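Local atomic coordinates of StAR-related lipid transfer protein 5 (Homo sapiens, PDB entry 2R55), a protein that may bind cholesterol or other sterols and take part in transporting such lipids within the cell. Residues A[36-41]-A[66-71]; A[46-49]-A[55-58]. All blocks are in the same frame, centred on the assembly; numbering follows the deposited sequence.

Contact 1: A[36-41]-A[66-71]; sequences LQYRRD and GNLYRG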
loop_
_atom_site.group_PDB
_atom_site.type_symbol
_atom_site.label_atom_id
_atom_site.label_comp_id
_atom_site.label_asym_id
_atom_site.label_seq_id
_atom_site.Cartn_x
_atom_site.Cartn_y
_atom_site.Cartn_z
ATOM N N LEU A 36 10.878 3.162 -6.317
ATOM C CA LEU A 36 12.235 2.645 -6.347
ATOM C C LEU A 36 13.194 3.506 -5.518
ATOM O O LEU A 36 14.029 2.978 -4.769
ATOM C CB LEU A 36 12.720 2.471 -7.789
ATOM C CG LEU A 36 13.938 1.547 -7.981
ATOM C CD1 LEU A 36 13.704 0.166 -7.333
ATOM C CD2 LEU A 36 14.365 1.414 -9.466
ATOM N N GLN A 37 13.049 4.826 -5.621
ATOM C CA GLN A 37 13.898 5.730 -4.865
ATOM C C GLN A 37 13.596 5.656 -3.361
ATOM O O GLN A 37 14.528 5.661 -2.549
ATOM C CB GLN A 37 13.861 7.162 -5.438
ATOM C CG GLN A 37 15.270 7.798 -5.694
ATOM C CD GLN A 37 16.221 6.897 -6.521
ATOM O OE1 GLN A 37 15.782 6.050 -7.323
ATOM N NE2 GLN A 37 17.534 7.086 -6.325
ATOM N N TYR A 38 12.319 5.509 -2.992
ATOM C CA TYR A 38 11.946 5.300 -1.588
ATOM C C TYR A 38 12.569 4.014 -1.020
ATOM O O TYR A 38 12.796 3.917 0.179
ATOM C CB TYR A 38 10.430 5.147 -1.387
ATOM C CG TYR A 38 9.505 6.271 -1.810
ATOM C CD1 TYR A 38 9.945 7.578 -1.933
ATOM C CD2 TYR A 38 8.162 6.009 -2.043
ATOM C CE1 TYR A 38 9.070 8.588 -2.316
ATOM C CE2 TYR A 38 7.300 6.998 -2.423
ATOM C CZ TYR A 38 7.757 8.292 -2.555
ATOM O OH TYR A 38 6.888 9.278 -2.933
ATOM N N ARG A 39 12.798 3.014 -1.865
ATOM C CA ARG A 39 13.274 1.736 -1.385
ATOM C C ARG A 39 14.769 1.817 -1.107
ATOM O O ARG A 39 15.285 1.198 -0.164
ATOM C CB ARG A 39 12.961 0.639 -2.407
ATOM C CG ARG A 39 13.557 -0.739 -2.113
ATOM C CD ARG A 39 13.193 -1.227 -0.737
ATOM N NE ARG A 39 13.790 -2.526 -0.430
ATOM C CZ ARG A 39 14.948 -2.703 0.203
ATOM N NH1 ARG A 39 15.653 -1.656 0.623
ATOM N NH2 ARG A 39 15.378 -3.934 0.429
ATOM N N ARG A 40 15.462 2.595 -1.928
ATOM C CA ARG A 40 16.904 2.695 -1.832
ATOM C C ARG A 40 17.306 3.723 -0.792
ATOM O O ARG A 40 18.266 3.510 -0.071
ATOM C CB ARG A 40 17.494 3.030 -3.187
ATOM C CG ARG A 40 17.232 1.943 -4.209
ATOM C CD ARG A 40 17.421 2.443 -5.652
ATOM N NE ARG A 40 17.577 1.279 -6.513
ATOM C CZ ARG A 40 17.707 1.300 -7.837
ATOM N NH1 ARG A 40 17.862 0.152 -8.493
ATOM N NH2 ARG A 40 17.672 2.449 -8.506
ATOM N N ASP A 41 16.563 4.820 -0.689
ATOM C CA ASP A 41 16.976 5.913 0.185
ATOM C C ASP A 41 17.140 5.429 1.619
ATOM O O ASP A 41 16.313 4.665 2.128
ATOM C CB ASP A 41 15.961 7.060 0.175
ATOM C CG ASP A 41 15.941 7.842 -1.127
ATOM O OD1 ASP A 41 16.949 7.865 -1.885
ATOM O OD2 ASP A 41 14.896 8.483 -1.385
ATOM N N GLY A 66 1.549 15.821 4.864
ATOM C CA GLY A 66 1.819 14.680 5.761
ATOM C C GLY A 66 3.101 13.867 5.573
ATOM O O GLY A 66 4.135 14.380 5.119
ATOM N N ASN A 67 3.035 12.585 5.934
ATOM C CA ASN A 67 4.223 11.745 5.970
ATOM C C ASN A 67 4.187 10.551 5.020
ATOM O O ASN A 67 3.127 10.176 4.515
ATOM C CB ASN A 67 4.465 11.249 7.394
ATOM C CG ASN A 67 4.606 12.386 8.411
ATOM O OD1 ASN A 67 5.315 13.373 8.194
ATOM N ND2 ASN A 67 3.947 12.227 9.543
ATOM N N LEU A 68 5.353 9.952 4.794
ATOM C CA LEU A 68 5.466 8.681 4.097
ATOM C C LEU A 68 5.967 7.662 5.095
ATOM O O LEU A 68 6.906 7.943 5.842
ATOM C CB LEU A 68 6.442 8.818 2.920
ATOM C CG LEU A 68 7.085 7.629 2.200
ATOM C CD1 LEU A 68 6.061 6.768 1.465
ATOM C CD2 LEU A 68 8.196 8.106 1.225
ATOM N N TYR A 69 5.356 6.477 5.088
ATOM C CA TYR A 69 5.649 5.407 6.047
ATOM C C TYR A 69 6.273 4.199 5.354
ATOM O O TYR A 69 5.849 3.818 4.252
ATOM C CB TYR A 69 4.371 4.988 6.807
ATOM C CG TYR A 69 3.914 6.033 7.793
ATOM C CD1 TYR A 69 3.006 7.029 7.419
ATOM C CD2 TYR A 69 4.411 6.050 9.094
ATOM C CE1 TYR A 69 2.604 8.022 8.328
ATOM C CE2 TYR A 69 4.014 7.032 10.013
ATOM C CZ TYR A 69 3.114 8.011 9.620
ATOM O OH TYR A 69 2.742 8.974 10.519
ATOM N N ARG A 70 7.265 3.597 6.010
ATOM C CA ARG A 70 8.036 2.517 5.445
ATOM C C ARG A 70 8.026 1.324 6.396
ATOM O O ARG A 70 8.466 1.424 7.551
ATOM C CB ARG A 70 9.466 2.998 5.219
ATOM C CG ARG A 70 10.475 1.931 4.733
ATOM C CD ARG A 70 11.868 2.306 5.177
ATOM N NE ARG A 70 12.904 1.733 4.330
ATOM C CZ ARG A 70 13.365 0.489 4.440
ATOM N NH1 ARG A 70 12.867 -0.346 5.356
ATOM N NH2 ARG A 70 14.316 0.069 3.612
ATOM N N GLY A 71 7.505 0.209 5.900
ATOM C CA GLY A 71 7.493 -1.045 6.634
ATOM C C GLY A 71 8.509 -2.007 6.044
ATOM O O GLY A 71 8.616 -2.139 4.822
HETATM O O HOH W 1 14.066 2.436 1.945
#

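Contact 2: A[46-49]-A[55-58]; sequences KICR and SVSW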
loop_
_atom_site.group_PDB
_atom_site.type_symbol
_atom_site.label_atom_id
_atom_site.label_comp_id
_atom_site.label_asym_id
_atom_site.label_seq_id
_atom_site.Cartn_x
_atom_site.Cartn_y
_atom_site.Cartn_z
ATOM N N LYS A 46 13.103 8.357 10.003
ATOM C CA LYS A 46 13.171 8.348 11.475
ATOM C C LYS A 46 12.291 7.232 12.006
ATOM O O LYS A 46 11.112 7.157 11.665
ATOM C CB LYS A 46 12.728 9.686 12.094
ATOM C CG LYS A 46 13.129 10.968 11.333
ATOM C CD LYS A 46 14.383 11.608 11.907
ATOM C CE LYS A 46 15.649 11.225 11.120
ATOM N NZ LYS A 46 15.969 12.203 10.027
ATOM N N ILE A 47 12.857 6.374 12.849
ATOM C CA ILE A 47 12.166 5.172 13.331
ATOM C C ILE A 47 10.958 5.463 14.249
ATOM O O ILE A 47 11.034 6.330 15.129
ATOM C CB ILE A 47 13.177 4.210 14.030
ATOM C CG1 ILE A 47 12.681 2.762 14.004
ATOM C CG2 ILE A 47 13.510 4.674 15.448
ATOM C CD1 ILE A 47 13.173 1.970 12.791
ATOM N N CYS A 48 9.849 4.751 14.034
ATOM C CA CYS A 48 8.687 4.843 14.929
ATOM C C CYS A 48 8.824 3.789 16.016
ATOM O O CYS A 48 8.996 4.090 17.199
ATOM C CB CYS A 48 7.364 4.554 14.209
ATOM S SG CYS A 48 6.963 5.454 12.720
ATOM N N ARG A 49 8.718 2.540 15.577
ATOM C CA ARG A 49 8.674 1.389 16.454
ATOM C C ARG A 49 9.305 0.181 15.762
ATOM O O ARG A 49 9.750 0.270 14.612
ATOM C CB ARG A 49 7.224 1.096 16.863
ATOM C CG ARG A 49 6.253 1.104 15.692
ATOM C CD ARG A 49 4.864 1.535 16.128
ATOM N NE ARG A 49 3.926 0.420 16.164
ATOM C CZ ARG A 49 2.786 0.415 16.850
ATOM N NH1 ARG A 49 2.435 1.468 17.590
ATOM N NH2 ARG A 49 1.996 -0.654 16.811
ATOM N N SER A 55 9.334 -3.561 11.346
ATOM C CA SER A 55 10.027 -2.321 11.666
ATOM C C SER A 55 9.403 -1.209 10.831
ATOM O O SER A 55 9.316 -1.302 9.595
ATOM C CB SER A 55 11.491 -2.438 11.302
ATOM O OG SER A 55 11.603 -2.655 9.912
ATOM N N VAL A 56 8.945 -0.161 11.492
ATOM C CA VAL A 56 8.355 0.921 10.748
ATOM C C VAL A 56 9.059 2.231 11.062
ATOM O O VAL A 56 9.454 2.488 12.200
ATOM C CB VAL A 56 6.791 0.990 10.905
ATOM C CG1 VAL A 56 6.180 -0.416 10.987
ATOM C CG2 VAL A 56 6.393 1.793 12.105
ATOM N N SER A 57 9.248 3.033 10.022
ATOM C CA SER A 57 9.810 4.360 10.164
ATOM C C SER A 57 9.044 5.286 9.243
ATOM O O SER A 57 8.227 4.822 8.443
ATOM C CB SER A 57 11.296 4.350 9.810
ATOM O OG SER A 57 11.535 3.592 8.639
ATOM N N TRP A 58 9.293 6.587 9.355
ATOM C CA TRP A 58 8.546 7.563 8.599
ATOM C C TRP A 58 9.495 8.647 8.118
ATOM O O TRP A 58 10.677 8.669 8.509
ATOM C CB TRP A 58 7.406 8.165 9.451
ATOM C CG TRP A 58 7.929 8.987 10.583
ATOM C CD1 TRP A 58 8.359 8.529 11.798
ATOM C CD2 TRP A 58 8.134 10.403 10.592
ATOM N NE1 TRP A 58 8.818 9.573 12.563
ATOM C CE2 TRP A 58 8.692 10.737 11.849
ATOM C CE3 TRP A 58 7.897 11.428 9.663
ATOM C CZ2 TRP A 58 9.014 12.061 12.205
ATOM C CZ3 TRP A 58 8.225 12.750 10.018
ATOM C CH2 TRP A 58 8.774 13.047 11.279
#

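Contact 1: A[36-41]-A[66-71]
The Leu68 methyl CD2 sits over the middle of one face of the Tyr38 ring. It lies 3.5 Å from the ring centroid and only 6° off the ring normal, a CH-pi contact. CD1, the other methyl of Leu68, reaches the same ring less closely, 4.1 Å from Tyr38 CE2. With chi1 at 163°, Leu68 turns CG away from its own N, and its methyls CD1 and CD2 point from strand 67-75 to the last turn of helix 21-40. The ring of Tyr38 also meets that of His195, and Leu68 touches Phe193 and His195 of strand 188-197. Were Tyr38 an alanine, Leu68 CD2 would probably lose the ring face it rests on, and a gap would be likely between helix and strand.

The second meeting is between two arginines. Arg39 NH1 and Arg70 NH2 stand 3.7 Å apart, with the guanidinium planes 77° apart. Each has an acidic partner: Arg39 NE forms a salt bridge with Glu179, and Arg70 NH1 one with Glu72. The Arg70 chain is extended from CG to NE, which brings NE to the helix end. There NE donates to water 1 at 2.7 Å, the water lying in plane at the guanidinium edge. The carbonyl O of Tyr38 lies 2.6 Å from water 1, and the carbonyl O of Asp41, just past the helix, also faces it. The contact pairs a CH-pi contact with a water-mediated link. The two glutamates probably offset the like charges of the arginines. The water can link Arg70 to carbonyls at and just beyond the helix C-terminus, though it cannot donate to every acceptor around it at once.

Contact 2: A[46-49]-A[55-58]
Lys46 and Trp58 form an antiparallel hydrogen-bonded pair. Lys46 N donates to Trp58 O at 2.9 Å, nearly along the C=O axis. Trp58 N returns a bond to Lys46 O at 3.0 Å, with the donor standing 33° out of the plane of that carbonyl. Lys46 CB lies over one face of the indole, toward its rim, while its amine turns away to the carbonyl O of Gly44.

Ile47 faces Ser57 as a non-hydrogen-bonded pair, and their CA atoms come within 4.0 Å. Ile47 CG1 and CD1 lie beside the carbonyl O of Val56.

At Cys48 the register slips. Cys48 N donates to Val56 O at 2.9 Å. The thiol SG is anti to the carbonyl carbon (chi1 -53°), a turn that carries it to the indole edge, 3.5 Å from Trp58 CD1. This is a sulfur-aromatic contact near the ring plane. Cys48 CB meets Val56 CG2 at 3.6 Å.

Arg49 N sends a second, weak bond to the same Val56 O, which therefore receives two amides. Val56 N answers Arg49 O at 3.3 Å, from above the carbonyl plane. Arg49 CG lies alongside Val56 CG2, 3.7 Å away, and both side chains head to the same face of the hairpin. Beyond them lies helix 204-227: Arg49 NH2 is hydrogen-bonded to Thr216 OG1, and Val56 touches Met215 and Thr216.

Cys48 and Arg49 both oppose Val56, which makes a classic beta bulge. It interrupts the regular pairing of a beta hairpin, strands 46-49 and 54-60, at one end of the START domain sheet.

The centres of the two contacts are about 11 Å apart, and the segments of contact 2 fall between those of contact 1 along the chain. Helix 21-40 leads into strand 46-49, which pairs with strand 54-60, and the chain then returns as strand 67-75. The last two strands are neighbours in the sheet, so the contacts touch directly: Arg70 N is 2.9 Å from Ser57 O, a probable hydrogen bond. Trp58 also packs against Asn67 and Tyr69. Contact 1 joins the N-terminal helix to the sheet, and contact 2 adds the hairpin at its border. Together they bring the first helix and strands of the chain onto one part of its curved sheet.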